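Local coordinates for cysteine synthase (Fusobacterium nucleatum subsp. nucleatum strain ATCC 25586, PDB 5XEM), which is a pyridoxal 5'-phosphate enzyme that produces hydrogen sulfide and probably also makes L-cysteine and acetate from O-acetyl-L-serine and hydrogen sulfide, at residues Ile25-Val34 / Phe275-Lys283; Asn170-Thr179 / Leu196-Glu205. All blocks are in the same frame, centred on the assembly; numbering follows the deposited sequence.

Interaction 1 (Ile25-Val34 / Phe275-Lys283); sequences IDTFGNEIYV and FKAALDYSK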
loop_
_atom_site.group_PDB
_atom_site.type_symbol
_atom_site.label_atom_id
_atom_site.label_comp_id
_atom_site.label_asym_id
_atom_site.label_seq_id
_atom_site.Cartn_x
_atom_site.Cartn_y
_atom_site.Cartn_z
ATOM N N ILE A 25 -7.600 20.702 3.698
ATOM C CA ILE A 25 -8.991 20.678 4.098
ATOM C C ILE A 25 -9.174 21.550 5.332
ATOM O O ILE A 25 -8.362 21.490 6.256
ATOM C CB ILE A 25 -9.438 19.239 4.433
ATOM C CG1 ILE A 25 -9.360 18.353 3.192
ATOM C CG2 ILE A 25 -10.852 19.206 4.980
ATOM C CD1 ILE A 25 -9.618 16.897 3.500
ATOM N N ASP A 26 -10.243 22.347 5.369
ATOM C CA ASP A 26 -10.464 23.223 6.528
ATOM C C ASP A 26 -10.731 22.371 7.748
ATOM O O ASP A 26 -11.624 21.547 7.724
ATOM C CB ASP A 26 -11.656 24.161 6.292
ATOM C CG ASP A 26 -11.783 25.237 7.373
ATOM O OD1 ASP A 26 -10.917 25.296 8.267
ATOM O OD2 ASP A 26 -12.753 26.019 7.314
ATOM N N THR A 27 -9.971 22.576 8.817
ATOM C CA THR A 27 -10.131 21.794 10.059
ATOM C C THR A 27 -10.586 22.665 11.266
ATOM O O THR A 27 -10.498 22.252 12.445
ATOM C CB THR A 27 -8.854 20.950 10.360
ATOM O OG1 THR A 27 -7.724 21.799 10.615
ATOM C CG2 THR A 27 -8.533 20.025 9.152
ATOM N N PHE A 28 -11.101 23.854 10.929
ATOM C CA PHE A 28 -11.822 24.727 11.865
ATOM C C PHE A 28 -10.995 25.147 13.063
ATOM O O PHE A 28 -11.475 25.120 14.206
ATOM C CB PHE A 28 -13.133 24.069 12.300
ATOM C CG PHE A 28 -13.939 23.551 11.145
ATOM C CD1 PHE A 28 -14.487 24.431 10.225
ATOM C CD2 PHE A 28 -14.094 22.181 10.942
ATOM C CE1 PHE A 28 -15.203 23.956 9.129
ATOM C CE2 PHE A 28 -14.812 21.704 9.855
ATOM C CZ PHE A 28 -15.362 22.587 8.948
ATOM N N GLY A 29 -9.753 25.538 12.797
ATOM C CA GLY A 29 -8.860 26.034 13.837
ATOM C C GLY A 29 -8.371 25.029 14.875
ATOM O O GLY A 29 -7.885 25.414 15.938
ATOM N N ASN A 30 -8.490 23.737 14.577
ATOM C CA ASN A 30 -7.806 22.701 15.353
ATOM C C ASN A 30 -6.897 21.931 14.419
ATOM O O ASN A 30 -7.114 21.954 13.233
ATOM C CB ASN A 30 -8.820 21.765 15.979
ATOM C CG ASN A 30 -9.742 22.482 16.943
ATOM O OD1 ASN A 30 -9.271 23.116 17.902
ATOM N ND2 ASN A 30 -11.054 22.380 16.709
ATOM N N GLU A 31 -5.887 21.257 14.957
ATOM C CA GLU A 31 -4.976 20.462 14.127
ATOM C C GLU A 31 -5.446 18.999 14.106
ATOM O O GLU A 31 -5.640 18.384 15.165
ATOM C CB GLU A 31 -3.559 20.568 14.669
ATOM C CG GLU A 31 -3.039 21.992 14.683
ATOM C CD GLU A 31 -1.595 22.086 15.120
ATOM O OE1 GLU A 31 -1.265 21.630 16.234
ATOM O OE2 GLU A 31 -0.779 22.617 14.340
ATOM N N ILE A 32 -5.657 18.460 12.905
ATOM C CA ILE A 32 -6.030 17.057 12.748
ATOM C C ILE A 32 -4.872 16.298 12.101
ATOM O O ILE A 32 -4.358 16.713 11.068
ATOM C CB ILE A 32 -7.294 16.862 11.896
ATOM C CG1 ILE A 32 -8.474 17.648 12.486
ATOM C CG2 ILE A 32 -7.644 15.368 11.832
ATOM C CD1 ILE A 32 -9.797 17.453 11.763
ATOM N N TYR A 33 -4.458 15.228 12.766
ATOM C CA TYR A 33 -3.400 14.323 12.290
ATOM C C TYR A 33 -4.039 12.974 11.995
ATOM O O TYR A 33 -4.818 12.477 12.811
ATOM C CB TYR A 33 -2.353 14.127 13.377
ATOM C CG TYR A 33 -1.615 15.390 13.731
ATOM C CD1 TYR A 33 -0.479 15.776 13.019
ATOM C CD2 TYR A 33 -2.044 16.202 14.775
ATOM C CE1 TYR A 33 0.194 16.944 13.328
ATOM C CE2 TYR A 33 -1.365 17.366 15.105
ATOM C CZ TYR A 33 -0.259 17.730 14.373
ATOM O OH TYR A 33 0.420 18.882 14.692
ATOM N N VAL A 34 -3.706 12.375 10.858
ATOM C CA VAL A 34 -4.261 11.079 10.495
ATOM C C VAL A 34 -3.137 10.054 10.643
ATOM O O VAL A 34 -2.047 10.233 10.105
ATOM C CB VAL A 34 -4.822 11.099 9.065
ATOM C CG1 VAL A 34 -5.369 9.737 8.651
ATOM C CG2 VAL A 34 -5.906 12.177 8.938
ATOM N N PHE A 275 -12.873 10.317 9.720
ATOM C CA PHE A 275 -12.398 11.650 9.465
ATOM C C PHE A 275 -13.573 12.630 9.426
ATOM O O PHE A 275 -13.478 13.721 9.948
ATOM C CB PHE A 275 -11.605 11.738 8.155
ATOM C CG PHE A 275 -10.909 13.040 7.987
ATOM C CD1 PHE A 275 -9.727 13.287 8.658
ATOM C CD2 PHE A 275 -11.459 14.041 7.202
ATOM C CE1 PHE A 275 -9.095 14.499 8.525
ATOM C CE2 PHE A 275 -10.831 15.270 7.071
ATOM C CZ PHE A 275 -9.645 15.494 7.734
ATOM N N LYS A 276 -14.685 12.232 8.838
ATOM C CA LYS A 276 -15.863 13.107 8.784
ATOM C C LYS A 276 -16.386 13.374 10.200
ATOM O O LYS A 276 -16.710 14.515 10.554
ATOM C CB LYS A 276 -16.933 12.482 7.886
ATOM C CG LYS A 276 -18.310 13.103 8.002
ATOM C CD LYS A 276 -18.356 14.558 7.581
ATOM C CE LYS A 276 -19.807 15.038 7.634
ATOM N NZ LYS A 276 -19.854 16.504 7.885
ATOM N N ALA A 277 -16.434 12.330 11.016
ATOM C CA ALA A 277 -16.855 12.462 12.408
ATOM C C ALA A 277 -15.893 13.382 13.153
ATOM O O ALA A 277 -16.312 14.180 14.016
ATOM C CB ALA A 277 -16.911 11.102 13.079
ATOM N N ALA A 278 -14.603 13.290 12.835
ATOM C CA ALA A 278 -13.600 14.157 13.458
ATOM C C ALA A 278 -13.755 15.598 13.050
ATOM O O ALA A 278 -13.527 16.497 13.873
ATOM C CB ALA A 278 -12.182 13.696 13.143
ATOM N N LEU A 279 -14.085 15.819 11.785
ATOM C CA LEU A 279 -14.309 17.175 11.284
ATOM C C LEU A 279 -15.535 17.777 11.933
ATOM O O LEU A 279 -15.519 18.942 12.262
ATOM C CB LEU A 279 -14.511 17.180 9.789
ATOM C CG LEU A 279 -13.290 17.319 8.906
ATOM C CD1 LEU A 279 -13.734 17.527 7.453
ATOM C CD2 LEU A 279 -12.429 18.497 9.333
ATOM N N ASP A 280 -16.598 16.988 12.097
ATOM C CA ASP A 280 -17.802 17.460 12.782
ATOM C C ASP A 280 -17.489 17.824 14.220
ATOM O O ASP A 280 -17.941 18.863 14.709
ATOM C CB ASP A 280 -18.896 16.398 12.788
ATOM C CG ASP A 280 -19.505 16.170 11.451
ATOM O OD1 ASP A 280 -19.245 16.965 10.523
ATOM O OD2 ASP A 280 -20.266 15.188 11.319
ATOM N N TYR A 281 -16.714 16.979 14.893
ATOM C CA TYR A 281 -16.272 17.249 16.252
ATOM C C TYR A 281 -15.442 18.523 16.310
ATOM O O TYR A 281 -15.684 19.387 17.165
ATOM C CB TYR A 281 -15.499 16.071 16.840
ATOM C CG TYR A 281 -15.053 16.339 18.258
ATOM C CD1 TYR A 281 -15.893 16.082 19.331
ATOM C CD2 TYR A 281 -13.801 16.898 18.519
ATOM C CE1 TYR A 281 -15.498 16.354 20.635
ATOM C CE2 TYR A 281 -13.397 17.174 19.819
ATOM C CZ TYR A 281 -14.250 16.906 20.865
ATOM O OH TYR A 281 -13.835 17.158 22.147
ATOM N N SER A 282 -14.491 18.661 15.391
ATOM C CA SER A 282 -13.607 19.817 15.381
ATOM C C SER A 282 -14.374 21.122 15.093
ATOM O O SER A 282 -14.114 22.143 15.729
ATOM C CB SER A 282 -12.484 19.627 14.379
ATOM O OG SER A 282 -11.575 20.703 14.427
ATOM N N LYS A 283 -15.328 21.081 14.174
ATOM C CA LYS A 283 -16.239 22.217 13.971
ATOM C C LYS A 283 -17.085 22.547 15.226
ATOM O O LYS A 283 -17.245 23.723 15.562
ATOM C CB LYS A 283 -17.151 21.992 12.772
ATOM C CG LYS A 283 -17.959 23.237 12.397
ATOM C CD LYS A 283 -18.504 23.170 10.974
ATOM C CE LYS A 283 -18.880 24.550 10.418
ATOM N NZ LYS A 283 -20.267 24.974 10.766
#
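Leu279 projects into a hollow formed by Ile25, Asp26, Thr27 and Ile32. Its CD2 lies 3.7 Å from Ile32 CD1 and also meets Asp26 O and Thr27 CG2, while CD1 turns to Ile25 CG2; Ile25, Thr27 and Ile32 each cross this leucine at about a right angle. One turn earlier, Phe275 swings toward the strand because its CG stands anti to the backbone N (chi1 -170°). Its ring fills the hollow between Ile25, Ile32 and Val34, with CE1 3.7 Å from Ile32 CG2 and CE2 reaching Ile25 CD1. At the other end the Phe28 ring lies against Lys283, whose CB sits over one face, 3.9 Å from the ring centroid and 23° off the normal, a CH-pi contact. The opposite face is met by Asp26 O.

Beside Ile32 and Phe28, Ser282 forms the polar part of the contact. Its OG donates to Thr27 O at 2.7 Å and accepts from Asn30 ND2 at 2.9 Å, with the serine oxygen in the amide plane. Thr27 O also takes Asn30 N, from the other face of its carbonyl. An Asx turn at Asp26 and a type I' turn over Thr27-Asn30 shape the loop. Residues 275-283 of the helix run nearly antiparallel (165°) to residues 31-34 of the strand, a helix-on-sheet layer of this alpha/beta fold; Phe28, Lys276 and Asp280 also line a pocket holding 2-(2-methoxyethoxy)ethanol, probably from the crystallisation liquor.

Interaction 2 (Asn170-Thr179 / Leu196-Glu205); sequences NKVDVFICGT and LPNIKTFPVE. With PLP (pyridoxal-5'-phosphate), chain D.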
loop_
_atom_site.group_PDB
_atom_site.type_symbol
_atom_site.label_atom_id
_atom_site.label_comp_id
_atom_site.label_asym_id
_atom_site.label_seq_id
_atom_site.Cartn_x
_atom_site.Cartn_y
_atom_site.Cartn_z
ATOM N N ASN A 170 3.651 13.555 23.472
ATOM C CA ASN A 170 2.634 13.551 24.519
ATOM C C ASN A 170 1.643 14.693 24.504
ATOM O O ASN A 170 1.005 14.949 25.520
ATOM C CB ASN A 170 3.295 13.464 25.895
ATOM C CG ASN A 170 4.114 12.225 26.046
ATOM O OD1 ASN A 170 3.704 11.151 25.619
ATOM N ND2 ASN A 170 5.295 12.363 26.628
ATOM N N LYS A 171 1.481 15.344 23.357
ATOM C CA LYS A 171 0.505 16.415 23.210
ATOM C C LYS A 171 -0.635 15.961 22.315
ATOM O O LYS A 171 -0.635 16.182 21.100
ATOM C CB LYS A 171 1.171 17.675 22.666
ATOM C CG LYS A 171 2.205 18.268 23.617
ATOM C CD LYS A 171 1.591 18.904 24.868
ATOM C CE LYS A 171 1.229 20.387 24.688
ATOM N NZ LYS A 171 0.016 20.688 23.855
ATOM N N VAL A 172 -1.613 15.321 22.941
ATOM C CA VAL A 172 -2.791 14.833 22.244
ATOM C C VAL A 172 -4.023 15.159 23.060
ATOM O O VAL A 172 -4.124 14.760 24.236
ATOM C CB VAL A 172 -2.710 13.311 22.021
ATOM C CG1 VAL A 172 -3.770 12.865 21.004
ATOM C CG2 VAL A 172 -1.322 12.926 21.555
ATOM N N ASP A 173 -4.946 15.890 22.446
ATOM C CA ASP A 173 -6.195 16.318 23.091
ATOM C C ASP A 173 -7.385 15.435 22.800
ATOM O O ASP A 173 -8.233 15.234 23.673
ATOM C CB ASP A 173 -6.522 17.741 22.657
ATOM C CG ASP A 173 -5.453 18.706 23.077
ATOM O OD1 ASP A 173 -5.160 18.753 24.288
ATOM O OD2 ASP A 173 -4.876 19.375 22.194
ATOM N N VAL A 174 -7.449 14.892 21.582
ATOM C CA VAL A 174 -8.601 14.105 21.169
ATOM C C VAL A 174 -8.134 12.914 20.269
ATOM O O VAL A 174 -7.220 13.060 19.501
ATOM C CB VAL A 174 -9.600 14.976 20.389
ATOM C CG1 VAL A 174 -10.820 14.152 19.998
ATOM C CG2 VAL A 174 -10.041 16.212 21.210
ATOM N N PHE A 175 -8.748 11.752 20.435
ATOM C CA PHE A 175 -8.478 10.579 19.601
ATOM C C PHE A 175 -9.834 10.095 19.122
ATOM O O PHE A 175 -10.755 9.945 19.930
ATOM C CB PHE A 175 -7.763 9.498 20.430
ATOM C CG PHE A 175 -7.660 8.156 19.744
ATOM C CD1 PHE A 175 -6.869 8.008 18.615
ATOM C CD2 PHE A 175 -8.339 7.044 20.244
ATOM C CE1 PHE A 175 -6.764 6.781 17.965
ATOM C CE2 PHE A 175 -8.229 5.811 19.612
ATOM C CZ PHE A 175 -7.449 5.688 18.462
ATOM N N ILE A 176 -9.982 9.882 17.808
ATOM C CA ILE A 176 -11.251 9.485 17.225
ATOM C C ILE A 176 -10.946 8.276 16.359
ATOM O O ILE A 176 -10.020 8.333 15.544
ATOM C CB ILE A 176 -11.923 10.628 16.420
ATOM C CG1 ILE A 176 -12.350 11.747 17.393
ATOM C CG2 ILE A 176 -13.131 10.098 15.642
ATOM C CD1 ILE A 176 -12.769 13.052 16.773
ATOM N N CYS A 177 -11.713 7.194 16.553
ATOM C CA CYS A 177 -11.437 5.913 15.916
ATOM C C CYS A 177 -12.721 5.185 15.522
ATOM O O CYS A 177 -13.680 5.119 16.309
ATOM C CB CYS A 177 -10.623 5.043 16.879
ATOM S SG CYS A 177 -9.939 3.537 16.170
ATOM N N GLY A 178 -12.743 4.643 14.306
ATOM C CA GLY A 178 -13.874 3.864 13.854
ATOM C C GLY A 178 -13.939 2.539 14.583
ATOM O O GLY A 178 -12.916 2.053 15.050
ATOM N N THR A 179 -15.127 1.948 14.679
ATOM C CA THR A 179 -15.307 0.677 15.379
ATOM C C THR A 179 -15.968 -0.409 14.535
ATOM O O THR A 179 -16.855 -0.147 13.706
ATOM C CB THR A 179 -16.149 0.833 16.684
ATOM O OG1 THR A 179 -17.484 1.295 16.356
ATOM C CG2 THR A 179 -15.455 1.807 17.625
ATOM N N LEU A 196 -2.456 10.367 29.568
ATOM C CA LEU A 196 -3.024 11.695 29.426
ATOM C C LEU A 196 -4.459 11.677 29.965
ATOM O O LEU A 196 -5.407 11.402 29.230
ATOM C CB LEU A 196 -3.020 12.138 27.947
ATOM C CG LEU A 196 -1.685 12.070 27.204
ATOM C CD1 LEU A 196 -1.886 12.323 25.712
ATOM C CD2 LEU A 196 -0.693 13.068 27.781
ATOM N N PRO A 197 -4.641 11.991 31.259
ATOM C CA PRO A 197 -5.982 11.858 31.850
ATOM C C PRO A 197 -7.040 12.858 31.358
ATOM O O PRO A 197 -8.232 12.609 31.561
ATOM C CB PRO A 197 -5.713 12.051 33.341
ATOM C CG PRO A 197 -4.527 12.964 33.386
ATOM C CD PRO A 197 -3.657 12.517 32.228
ATOM N N ASN A 198 -6.628 13.954 30.716
ATOM C CA ASN A 198 -7.576 14.918 30.137
ATOM C C ASN A 198 -7.937 14.655 28.652
ATOM O O ASN A 198 -8.744 15.389 28.070
ATOM C CB ASN A 198 -7.047 16.353 30.262
ATOM C CG ASN A 198 -6.861 16.796 31.711
ATOM O OD1 ASN A 198 -7.697 16.524 32.583
ATOM N ND2 ASN A 198 -5.753 17.474 31.969
ATOM N N ILE A 199 -7.345 13.625 28.047
ATOM C CA ILE A 199 -7.615 13.325 26.630
ATOM C C ILE A 199 -9.058 12.838 26.513
ATOM O O ILE A 199 -9.533 12.088 27.387
ATOM C CB ILE A 199 -6.628 12.262 26.070
ATOM C CG1 ILE A 199 -6.690 12.211 24.535
ATOM C CG2 ILE A 199 -6.896 10.882 26.651
ATOM C CD1 ILE A 199 -5.755 11.185 23.928
ATOM N N LYS A 200 -9.742 13.295 25.465
ATOM C CA LYS A 200 -11.061 12.795 25.080
ATOM C C LYS A 200 -10.885 11.714 23.985
ATOM O O LYS A 200 -10.116 11.913 23.038
ATOM C CB LYS A 200 -11.952 13.936 24.572
ATOM C CG LYS A 200 -12.178 15.099 25.566
ATOM C CD LYS A 200 -12.932 14.648 26.804
ATOM C CE LYS A 200 -13.180 15.812 27.776
ATOM N NZ LYS A 200 -12.008 16.024 28.696
ATOM N N THR A 201 -11.588 10.590 24.130
ATOM C CA THR A 201 -11.497 9.468 23.186
ATOM C C THR A 201 -12.896 9.060 22.709
ATOM O O THR A 201 -13.794 8.822 23.556
ATOM C CB THR A 201 -10.761 8.270 23.822
ATOM O OG1 THR A 201 -11.465 7.816 24.995
ATOM C CG2 THR A 201 -9.323 8.646 24.215
ATOM N N PHE A 202 -13.086 9.013 21.379
ATOM C CA PHE A 202 -14.399 8.772 20.800
ATOM C C PHE A 202 -14.376 7.661 19.741
ATOM O O PHE A 202 -13.600 7.771 18.788
ATOM C CB PHE A 202 -14.941 10.022 20.118
ATOM C CG PHE A 202 -14.979 11.251 20.997
ATOM C CD1 PHE A 202 -13.896 12.107 21.054
ATOM C CD2 PHE A 202 -16.121 11.562 21.724
ATOM C CE1 PHE A 202 -13.931 13.236 21.853
ATOM C CE2 PHE A 202 -16.161 12.704 22.523
ATOM C CZ PHE A 202 -15.076 13.543 22.577
ATOM N N PRO A 203 -15.252 6.644 19.896
ATOM C CA PRO A 203 -15.525 5.688 18.848
ATOM C C PRO A 203 -16.508 6.264 17.834
ATOM O O PRO A 203 -17.327 7.149 18.188
ATOM C CB PRO A 203 -16.145 4.523 19.615
ATOM C CG PRO A 203 -16.941 5.190 20.687
ATOM C CD PRO A 203 -16.169 6.434 21.039
ATOM N N VAL A 204 -16.437 5.774 16.585
ATOM C CA VAL A 204 -17.381 6.130 15.555
ATOM C C VAL A 204 -18.070 4.846 15.101
ATOM O O VAL A 204 -17.431 3.797 14.987
ATOM C CB VAL A 204 -16.708 6.805 14.324
ATOM C CG1 VAL A 204 -17.794 7.313 13.373
ATOM C CG2 VAL A 204 -15.722 7.907 14.742
ATOM N N GLU A 205 -19.372 4.924 14.879
ATOM C CA GLU A 205 -20.129 3.806 14.308
ATOM C C GLU A 205 -20.938 4.292 13.114
ATOM O O GLU A 205 -21.090 5.504 12.907
ATOM C CB GLU A 205 -21.008 3.162 15.400
ATOM C CG GLU A 205 -22.201 3.989 15.839
ATOM C CD GLU A 205 -23.027 3.317 16.930
ATOM O OE1 GLU A 205 -22.748 2.140 17.261
ATOM O OE2 GLU A 205 -23.962 3.972 17.446
HETATM N N1 PLP D . -12.131 -0.007 9.341
HETATM C C2 PLP D . -11.827 -1.093 8.614
HETATM C C2A PLP D . -11.450 -0.941 7.140
HETATM C C3 PLP D . -11.826 -2.375 9.193
HETATM O O3 PLP D . -11.500 -3.456 8.441
HETATM C C4 PLP D . -12.160 -2.530 10.536
HETATM C C4A PLP D . -12.177 -3.896 11.201
HETATM C C5 PLP D . -12.467 -1.373 11.265
HETATM C C6 PLP D . -12.433 -0.131 10.636
HETATM C C5A PLP D . -12.831 -1.407 12.734
HETATM O O4P PLP D . -11.641 -1.725 13.541
HETATM P P PLP D . -11.726 -2.498 14.967
HETATM O O1P PLP D . -10.456 -2.429 15.613
HETATM O O2P PLP D . -12.177 -3.830 14.617
HETATM O O3P PLP D . -12.831 -1.799 15.678
#
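Phe175 and Phe202 take part in the backbone hydrogen-bond ladder of two parallel strands, 174-178 and 200-206. Phe175 N donates to Lys200 O at 2.9 Å and Phe175 O accepts from Phe202 N; Phe202 O then takes Cys177 N. Lys200 N to Asp173 O precedes them and Val204 N to Cys177 O follows. CA-H...O contacts interleave with these bonds, as from Ile176 CA to Phe202 O. At the end of the ladder Val204 O accepts twice from Thr179: its N at 3.0 Å and its OG1 at 2.9 Å, the hydroxyl approaching 41° out of the carbonyl plane. OG1 reaches it from a position between the backbone N and the carbonyl carbon (chi1 63°).

Apolar contacts sort by sheet face. On the face of Val174, Ile176 and Val204, Val174 CG1 meets the edge of the Phe202 ring 3.7 Å from CE1, and Ile176 CG2 packs against Val204 CG2 at 3.5 Å. On the other face Thr201 CG2 lies at the edge of the Phe175 ring. Just past the strand end, Thr179 CG2 and Pro203 CB, on side chains running side by side, are tight at 3.4 Å. Before the strands, Val172 CG1 rests on Ile199 CD1 at 3.9 Å, and Leu196 CD1 also touches Val172.

Helix 183-195 links the strands in a beta-alpha-beta unit. Thr179 CA comes within 3.5 Å of PLP O3P; Gly180, Thr181 and Ser184 are among the residues that hydrogen-bond to the cofactor. The two bonds to Val204 O hold Thr179 to the neighbouring strand and so probably help to position the start of this phosphate-binding turn.

Both contacts belong to the same mixed sheet but build it differently. Interaction 2 is the more buried: strand pairs with strand, backbone bonds dominate, and its C-terminal end meets the cofactor phosphate. Interaction 1 lies nearer the surface and packs a helix alongside a strand and its loop; side chains do most of the work, with polar bonds confined to a few loop and serine atoms. Strand 291-296 lies between strands 31-36 and 174-178, and helix 269-284 packs over it and reaches both neighbours. The helix layer meets the strands of interaction 2 where Tyr281 CE1 lies 3.4 Å from Phe202 CZ and Ala278 CA 3.6 Å from Ile176 CD1.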